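Chorismate mutase (PDB 6AL9) probably catalyses the rearrangement of chorismate to prephenate, as a small all-helical chorismate mutase that pairs into a dimer. Local coordinates at residues Leu26-Ala34 and Tyr76-Gln87. Residues are numbered along the deposited sequence; the frame is centred on the assembly and turned at random.
With PHB (p-hydroxybenzoic acid), chain E; PYR (pyruvic acid), chain D.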
ATOM      1  N   LEU B  26       6.200   1.912  -6.145  1.00 25.82           N
ATOM      2  CA  LEU B  26       5.604   0.649  -6.594  1.00 26.66           C
ATOM      3  C   LEU B  26       4.133   0.811  -6.907  1.00 24.89           C
ATOM      4  O   LEU B  26       3.650   0.219  -7.854  1.00 24.05           O
ATOM      5  CB  LEU B  26       5.765  -0.469  -5.561  1.00 28.22           C
ATOM      6  CG  LEU B  26       7.110  -1.167  -5.452  1.00 27.11           C
ATOM      7  CD1 LEU B  26       6.989  -2.272  -4.413  1.00 28.46           C
ATOM      8  CD2 LEU B  26       7.518  -1.755  -6.783  1.00 29.25           C
ATOM      9  N   LEU B  27       3.420   1.621  -6.123  1.00 22.75           N
ATOM     10  CA  LEU B  27       1.992   1.868  -6.397  1.00 21.06           C
ATOM     11  C   LEU B  27       1.797   2.623  -7.708  1.00 21.79           C
ATOM     12  O   LEU B  27       0.872   2.353  -8.454  1.00 22.34           O
ATOM     13  CB  LEU B  27       1.304   2.625  -5.246  1.00 18.38           C
ATOM     14  CG  LEU B  27      -0.177   2.891  -5.458  1.00 16.44           C
ATOM     15  CD1 LEU B  27      -0.964   1.610  -5.389  1.00 16.75           C
ATOM     16  CD2 LEU B  27      -0.690   3.863  -4.434  1.00 16.29           C
ATOM     17  N   ASP B  28       2.679   3.573  -7.969  1.00 23.34           N
ATOM     18  CA  ASP B  28       2.692   4.285  -9.223  1.00 25.26           C
ATOM     19  C   ASP B  28       2.878   3.348 -10.423  1.00 24.93           C
ATOM     20  O   ASP B  28       2.188   3.473 -11.430  1.00 26.79           O
ATOM     21  CB  ASP B  28       3.788   5.355  -9.182  1.00 25.18           C
ATOM     22  CG  ASP B  28       3.532   6.496 -10.161  1.00 25.23           C
ATOM     23  OD1 ASP B  28       2.379   6.967 -10.236  1.00 25.98           O
ATOM     24  OD2 ASP B  28       4.489   6.931 -10.836  1.00 26.85           O
ATOM     25  N   LYS B  29       3.813   2.407 -10.309  1.00 27.91           N
ATOM     26  CA  LYS B  29       4.067   1.419 -11.378  1.00 28.22           C
ATOM     27  C   LYS B  29       2.876   0.509 -11.550  1.00 24.59           C
ATOM     28  O   LYS B  29       2.592   0.057 -12.656  1.00 23.49           O
ATOM     29  CB  LYS B  29       5.287   0.548 -11.049  1.00 32.95           C
ATOM     30  CG  LYS B  29       6.640   1.155 -11.391  1.00 42.31           C
ATOM     31  CD  LYS B  29       7.650   1.062 -10.235  1.00 49.03           C
ATOM     32  CE  LYS B  29       9.097   1.035 -10.716  1.00 53.78           C
ATOM     33  NZ  LYS B  29       9.455  -0.307 -11.272  1.00 57.85           N
ATOM     34  N   ARG B  30       2.177   0.235 -10.448  1.00 22.57           N
ATOM     35  CA  ARG B  30       1.019  -0.663 -10.490  1.00 22.25           C
ATOM     36  C   ARG B  30      -0.153  -0.010 -11.186  1.00 22.71           C
ATOM     37  O   ARG B  30      -0.966  -0.676 -11.832  1.00 22.92           O
ATOM     38  CB  ARG B  30       0.626  -1.150  -9.089  1.00 21.28           C
ATOM     39  CG  ARG B  30      -0.327  -2.331  -9.087  1.00 19.82           C
ATOM     40  CD  ARG B  30      -0.929  -2.516  -7.694  1.00 19.96           C
ATOM     41  NE  ARG B  30      -1.428  -3.863  -7.447  1.00 19.55           N
ATOM     42  CZ  ARG B  30      -2.569  -4.340  -7.936  1.00 20.62           C
ATOM     43  NH1 ARG B  30      -3.371  -3.565  -8.669  1.00 21.92           N
ATOM     44  NH2 ARG B  30      -2.944  -5.583  -7.666  1.00 20.90           N
ATOM     45  N   LEU B  31      -0.230   1.304 -11.090  1.00 22.98           N
ATOM     46  CA  LEU B  31      -1.207   2.031 -11.877  1.00 24.85           C
ATOM     47  C   LEU B  31      -0.844   2.105 -13.363  1.00 25.80           C
ATOM     48  O   LEU B  31      -1.716   2.129 -14.210  1.00 27.36           O
ATOM     49  CB  LEU B  31      -1.368   3.440 -11.303  1.00 26.71           C
ATOM     50  CG  LEU B  31      -1.934   3.477  -9.900  1.00 26.03           C
ATOM     51  CD1 LEU B  31      -2.326   4.914  -9.584  1.00 28.55           C
ATOM     52  CD2 LEU B  31      -3.121   2.504  -9.806  1.00 27.81           C
ATOM     53  N   GLU B  32       0.441   2.159 -13.690  1.00 27.10           N
ATOM     54  CA  GLU B  32       0.845   2.172 -15.101  1.00 28.43           C
ATOM     55  C   GLU B  32       0.482   0.844 -15.777  1.00 26.74           C
ATOM     56  O   GLU B  32      -0.021   0.819 -16.907  1.00 26.42           O
ATOM     57  CB  GLU B  32       2.335   2.494 -15.235  1.00 30.10           C
ATOM     58  CG  GLU B  32       2.971   2.089 -16.563  1.00 33.71           C
ATOM     59  CD  GLU B  32       2.629   2.990 -17.750  1.00 36.47           C
ATOM     60  OE1 GLU B  32       1.993   4.067 -17.553  1.00 36.03           O
ATOM     61  OE2 GLU B  32       3.017   2.599 -18.896  1.00 38.99           O
ATOM     62  N   ILE B  33       0.711  -0.257 -15.064  1.00 25.70           N
ATOM     63  CA  ILE B  33       0.289  -1.571 -15.542  1.00 26.24           C
ATOM     64  C   ILE B  33      -1.213  -1.678 -15.659  1.00 26.35           C
ATOM     65  O   ILE B  33      -1.719  -2.229 -16.616  1.00 29.66           O
ATOM     66  CB  ILE B  33       0.813  -2.727 -14.665  1.00 24.84           C
ATOM     67  CG1 ILE B  33       2.327  -2.787 -14.735  1.00 24.44           C
ATOM     68  CG2 ILE B  33       0.284  -4.067 -15.176  1.00 26.23           C
ATOM     69  CD1 ILE B  33       2.924  -3.680 -13.691  1.00 25.03           C
ATOM     70  N   ALA B  34      -1.929  -1.151 -14.681  1.00 27.71           N
ATOM     71  CA  ALA B  34      -3.385  -1.164 -14.717  1.00 29.22           C
ATOM     72  C   ALA B  34      -3.914  -0.305 -15.866  1.00 29.00           C
ATOM     73  O   ALA B  34      -4.988  -0.567 -16.396  1.00 30.34           O
ATOM     74  CB  ALA B  34      -3.952  -0.679 -13.378  1.00 28.26           C
ATOM     75  N   TYR B  76      -5.507  -4.239   0.467  1.00 22.72           N
ATOM     76  CA  TYR B  76      -5.813  -4.403  -0.944  1.00 21.53           C
ATOM     77  C   TYR B  76      -7.183  -3.938  -1.313  1.00 21.18           C
ATOM     78  O   TYR B  76      -7.407  -3.614  -2.447  1.00 18.71           O
ATOM     79  CB  TYR B  76      -5.535  -5.824  -1.440  1.00 21.52           C
ATOM     80  CG  TYR B  76      -4.103  -5.947  -1.923  1.00 21.02           C
ATOM     81  CD1 TYR B  76      -3.737  -5.491  -3.183  1.00 20.56           C
ATOM     82  CD2 TYR B  76      -3.102  -6.432  -1.087  1.00 20.94           C
ATOM     83  CE1 TYR B  76      -2.437  -5.564  -3.619  1.00 19.89           C
ATOM     84  CE2 TYR B  76      -1.801  -6.510  -1.520  1.00 20.27           C
ATOM     85  CZ  TYR B  76      -1.486  -6.073  -2.784  1.00 20.73           C
ATOM     86  OH  TYR B  76      -0.192  -6.136  -3.219  1.00 25.10           O
ATOM     87  N   THR B  77      -8.103  -3.872  -0.359  1.00 23.12           N
ATOM     88  CA  THR B  77      -9.411  -3.283  -0.651  1.00 25.26           C
ATOM     89  C   THR B  77      -9.188  -1.874  -1.182  1.00 23.88           C
ATOM     90  O   THR B  77      -9.764  -1.475  -2.193  1.00 23.22           O
ATOM     91  CB  THR B  77     -10.367  -3.262   0.568  1.00 28.27           C
ATOM     92  OG1 THR B  77     -10.750  -4.615   0.924  1.00 27.61           O
ATOM     93  CG2 THR B  77     -11.645  -2.476   0.199  1.00 28.56           C
ATOM     94  N   GLU B  78      -8.297  -1.140  -0.514  1.00 23.80           N
ATOM     95  CA  GLU B  78      -7.988   0.224  -0.896  1.00 21.69           C
ATOM     96  C   GLU B  78      -7.209   0.270  -2.208  1.00 19.88           C
ATOM     97  O   GLU B  78      -7.553   1.053  -3.123  1.00 18.43           O
ATOM     98  CB  GLU B  78      -7.198   0.890   0.217  1.00 22.71           C
ATOM     99  CG  GLU B  78      -6.827   2.333  -0.041  1.00 24.63           C
ATOM    100  CD  GLU B  78      -8.029   3.244  -0.237  1.00 28.89           C
ATOM    101  OE1 GLU B  78      -7.839   4.336  -0.814  1.00 32.03           O
ATOM    102  OE2 GLU B  78      -9.152   2.891   0.190  1.00 31.16           O
ATOM    103  N   VAL B  79      -6.176  -0.563  -2.296  1.00 17.05           N
ATOM    104  CA  VAL B  79      -5.429  -0.716  -3.534  1.00 17.41           C
ATOM    105  C   VAL B  79      -6.295  -1.033  -4.760  1.00 17.64           C
ATOM    106  O   VAL B  79      -6.101  -0.442  -5.836  1.00 17.70           O
ATOM    107  CB  VAL B  79      -4.329  -1.787  -3.396  1.00 16.94           C
ATOM    108  CG1 VAL B  79      -3.656  -2.047  -4.736  1.00 16.31           C
ATOM    109  CG2 VAL B  79      -3.284  -1.315  -2.406  1.00 16.53           C
ATOM    110  N   PHE B  80      -7.234  -1.964  -4.617  1.00 19.53           N
ATOM    111  CA  PHE B  80      -8.135  -2.325  -5.711  1.00 20.33           C
ATOM    112  C   PHE B  80      -9.105  -1.177  -6.014  1.00 23.14           C
ATOM    113  O   PHE B  80      -9.369  -0.919  -7.188  1.00 24.04           O
ATOM    114  CB  PHE B  80      -8.956  -3.595  -5.413  1.00 21.14           C
ATOM    115  CG  PHE B  80      -8.144  -4.878  -5.297  1.00 20.58           C
ATOM    116  CD1 PHE B  80      -7.045  -5.115  -6.081  1.00 20.72           C
ATOM    117  CD2 PHE B  80      -8.500  -5.834  -4.382  1.00 20.68           C
ATOM    118  CE1 PHE B  80      -6.321  -6.275  -5.960  1.00 20.73           C
ATOM    119  CE2 PHE B  80      -7.786  -7.000  -4.254  1.00 20.31           C
ATOM    120  CZ  PHE B  80      -6.688  -7.217  -5.039  1.00 20.45           C
ATOM    121  N   LYS B  81      -9.628  -0.503  -4.981  1.00 24.05           N
ATOM    122  CA  LYS B  81     -10.390   0.751  -5.187  1.00 27.72           C
ATOM    123  C   LYS B  81      -9.601   1.804  -5.942  1.00 25.16           C
ATOM    124  O   LYS B  81     -10.102   2.368  -6.898  1.00 23.20           O
ATOM    125  CB  LYS B  81     -10.896   1.358  -3.872  1.00 31.16           C
ATOM    126  CG  LYS B  81     -12.119   0.629  -3.352  1.00 38.06           C
ATOM    127  CD  LYS B  81     -12.793   1.337  -2.190  1.00 44.33           C
ATOM    128  CE  LYS B  81     -13.832   0.427  -1.528  1.00 45.65           C
ATOM    129  NZ  LYS B  81     -13.846   0.609  -0.041  1.00 48.98           N
ATOM    130  N   ILE B  82      -8.383   2.080  -5.495  1.00 22.10           N
ATOM    131  CA  ILE B  82      -7.566   3.046  -6.181  1.00 22.76           C
ATOM    132  C   ILE B  82      -7.342   2.658  -7.650  1.00 23.45           C
ATOM    133  O   ILE B  82      -7.524   3.461  -8.549  1.00 23.34           O
ATOM    134  CB  ILE B  82      -6.203   3.182  -5.525  1.00 21.52           C
ATOM    135  CG1 ILE B  82      -6.309   3.986  -4.230  1.00 21.29           C
ATOM    136  CG2 ILE B  82      -5.234   3.874  -6.482  1.00 21.39           C
ATOM    137  CD1 ILE B  82      -5.054   3.863  -3.395  1.00 21.50           C
ATOM    138  N   SER B  83      -6.945   1.417  -7.868  1.00 24.39           N
ATOM    139  CA  SER B  83      -6.723   0.887  -9.219  1.00 26.26           C
ATOM    140  C   SER B  83      -7.965   0.907 -10.122  1.00 26.10           C
ATOM    141  O   SER B  83      -7.867   1.264 -11.302  1.00 24.61           O
ATOM    142  CB  SER B  83      -6.157  -0.531  -9.116  1.00 27.10           C
ATOM    143  OG  SER B  83      -5.873  -1.069 -10.395  1.00 31.95           O
ATOM    144  N   ARG B  84      -9.113   0.525  -9.563  1.00 27.13           N
ATOM    145  CA  ARG B  84     -10.391   0.491 -10.288  1.00 29.73           C
ATOM    146  C   ARG B  84     -10.835   1.878 -10.734  1.00 30.18           C
ATOM    147  O   ARG B  84     -11.148   2.088 -11.907  1.00 29.29           O
ATOM    148  CB  ARG B  84     -11.502  -0.084  -9.399  1.00 32.66           C
ATOM    149  CG  ARG B  84     -12.155  -1.341  -9.914  1.00 36.30           C
ATOM    150  CD  ARG B  84     -13.316  -1.765  -9.022  1.00 38.82           C
ATOM    151  NE  ARG B  84     -12.837  -2.676  -7.998  1.00 43.25           N
ATOM    152  CZ  ARG B  84     -13.001  -2.508  -6.683  1.00 51.89           C
ATOM    153  NH1 ARG B  84     -13.675  -1.459  -6.208  1.00 55.50           N
ATOM    154  NH2 ARG B  84     -12.495  -3.400  -5.831  1.00 48.38           N
ATOM    155  N   LYS B  85     -10.910   2.808  -9.785  1.00 30.92           N
ATOM    156  CA  LYS B  85     -11.259   4.198 -10.090  1.00 35.67           C
ATOM    157  C   LYS B  85     -10.306   4.806 -11.138  1.00 34.25           C
ATOM    158  O   LYS B  85     -10.735   5.512 -12.052  1.00 29.10           O
ATOM    159  CB  LYS B  85     -11.244   5.046  -8.814  1.00 41.28           C
ATOM    160  CG  LYS B  85     -12.583   5.068  -8.059  1.00 51.29           C
ATOM    161  CD  LYS B  85     -12.450   5.132  -6.536  1.00 54.56           C
ATOM    162  CE  LYS B  85     -11.425   6.186  -6.095  1.00 61.90           C
ATOM    163  NZ  LYS B  85     -11.681   6.825  -4.767  1.00 59.87           N
ATOM    164  N   PHE B  86      -9.015   4.530 -10.994  1.00 31.82           N
ATOM    165  CA  PHE B  86      -8.025   5.076 -11.901  1.00 34.35           C
ATOM    166  C   PHE B  86      -8.283   4.605 -13.344  1.00 35.30           C
ATOM    167  O   PHE B  86      -8.294   5.420 -14.282  1.00 32.97           O
ATOM    168  CB  PHE B  86      -6.621   4.695 -11.432  1.00 36.28           C
ATOM    169  CG  PHE B  86      -5.555   4.958 -12.449  1.00 38.09           C
ATOM    170  CD1 PHE B  86      -5.216   6.251 -12.787  1.00 41.35           C
ATOM    171  CD2 PHE B  86      -4.894   3.907 -13.065  1.00 36.92           C
ATOM    172  CE1 PHE B  86      -4.237   6.491 -13.729  1.00 44.04           C
ATOM    173  CE2 PHE B  86      -3.910   4.144 -14.001  1.00 35.97           C
ATOM    174  CZ  PHE B  86      -3.580   5.430 -14.330  1.00 40.07           C
ATOM    175  N   GLN B  87      -8.513   3.295 -13.498  1.00 35.78           N
ATOM    176  CA  GLN B  87      -8.790   2.672 -14.795  1.00 35.26           C
ATOM    177  C   GLN B  87     -10.063   3.241 -15.440  1.00 37.82           C
ATOM    178  O   GLN B  87     -10.084   3.548 -16.643  1.00 34.49           O
ATOM    179  CB  GLN B  87      -8.938   1.157 -14.642  1.00 34.25           C
ATOM    180  CG  GLN B  87      -7.631   0.398 -14.523  1.00 34.19           C
ATOM    181  CD  GLN B  87      -7.836  -1.083 -14.213  1.00 33.84           C
ATOM    182  OE1 GLN B  87      -8.128  -1.452 -13.085  1.00 32.28           O
ATOM    183  NE2 GLN B  87      -7.662  -1.925 -15.205  1.00 35.25           N
TER
HETATM  184  C1' PHB E 101      -5.448  -5.002 -10.361  0.80 53.31           C
HETATM  185  O1' PHB E 101      -4.805  -5.845  -9.702  0.80 48.15           O
HETATM  186  O2' PHB E 101      -4.872  -4.073 -10.977  0.80 55.54           O
HETATM  187  C1  PHB E 101      -6.945  -5.120 -10.405  0.80 51.84           C
HETATM  188  C2  PHB E 101      -7.757  -4.002 -10.637  1.00 50.35           C
HETATM  189  C3  PHB E 101      -9.146  -4.135 -10.674  1.00 46.43           C
HETATM  190  C4  PHB E 101      -9.721  -5.389 -10.482  1.00 45.36           C
HETATM  191  C5  PHB E 101      -8.911  -6.503 -10.255  0.80 47.41           C
HETATM  192  C6  PHB E 101      -7.527  -6.370 -10.216  0.80 49.24           C
HETATM  193  O4  PHB E 101     -11.073  -5.541 -10.506  1.00 38.58           O
HETATM  194  C   PYR D 102      -7.366  -6.978 -14.153  1.00 59.49           C
HETATM  195  O   PYR D 102      -8.473  -7.556 -14.262  1.00 59.13           O
HETATM  196  OXT PYR D 102      -6.307  -7.651 -14.142  1.00 49.03           O
HETATM  197  CA  PYR D 102      -7.342  -5.507 -14.045  1.00 57.43           C
HETATM  198  O3  PYR D 102      -8.329  -4.853 -14.363  1.00 54.98           O
HETATM  199  CB  PYR D 102      -6.109  -4.806 -13.551  1.00 58.26           C
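R30 reaches from helix 9-41 into a hole formed by Y76, V79, F80 and S83 on helix 69-93. CG stands anti to the backbone N (chi1 -166°) and the chain stays extended to NE, which carries the guanidinium across the gap. R30 CD lies 4.1 Å from V79 CG1, and that methyl also sits over one face of the guanidinium, 3.9 Å above its plane. NE turns to D20 of the second subunit in a salt bridge. R30 NH2 passes at the edge of the F80 ring, 3.8 Å from CE1, and donates to O1' of p-hydroxybenzoic acid at 2.8 Å, a bent bond (138°). R30 NH1 lies 2.8 Å from O2' of the same carboxylate. S83 OG, in the guanidinium plane, hydrogen-bonds to O2' at 3.2 Å, so the two helices grip the ligand together. Farther along, L31 CB lies over the face of F86, 4.2 Å from the ring centroid, while Q87 NE2 donates nearly straight to pyruvate O3. The helix axes come within 9.8 Å at -44°; R30, S83 and Q87 line the pocket of this all-helical, type II chorismate mutase dimer. Helix 49-61 touches the crossing through I55 on R30 and F80, the second subunit through I71 on I82.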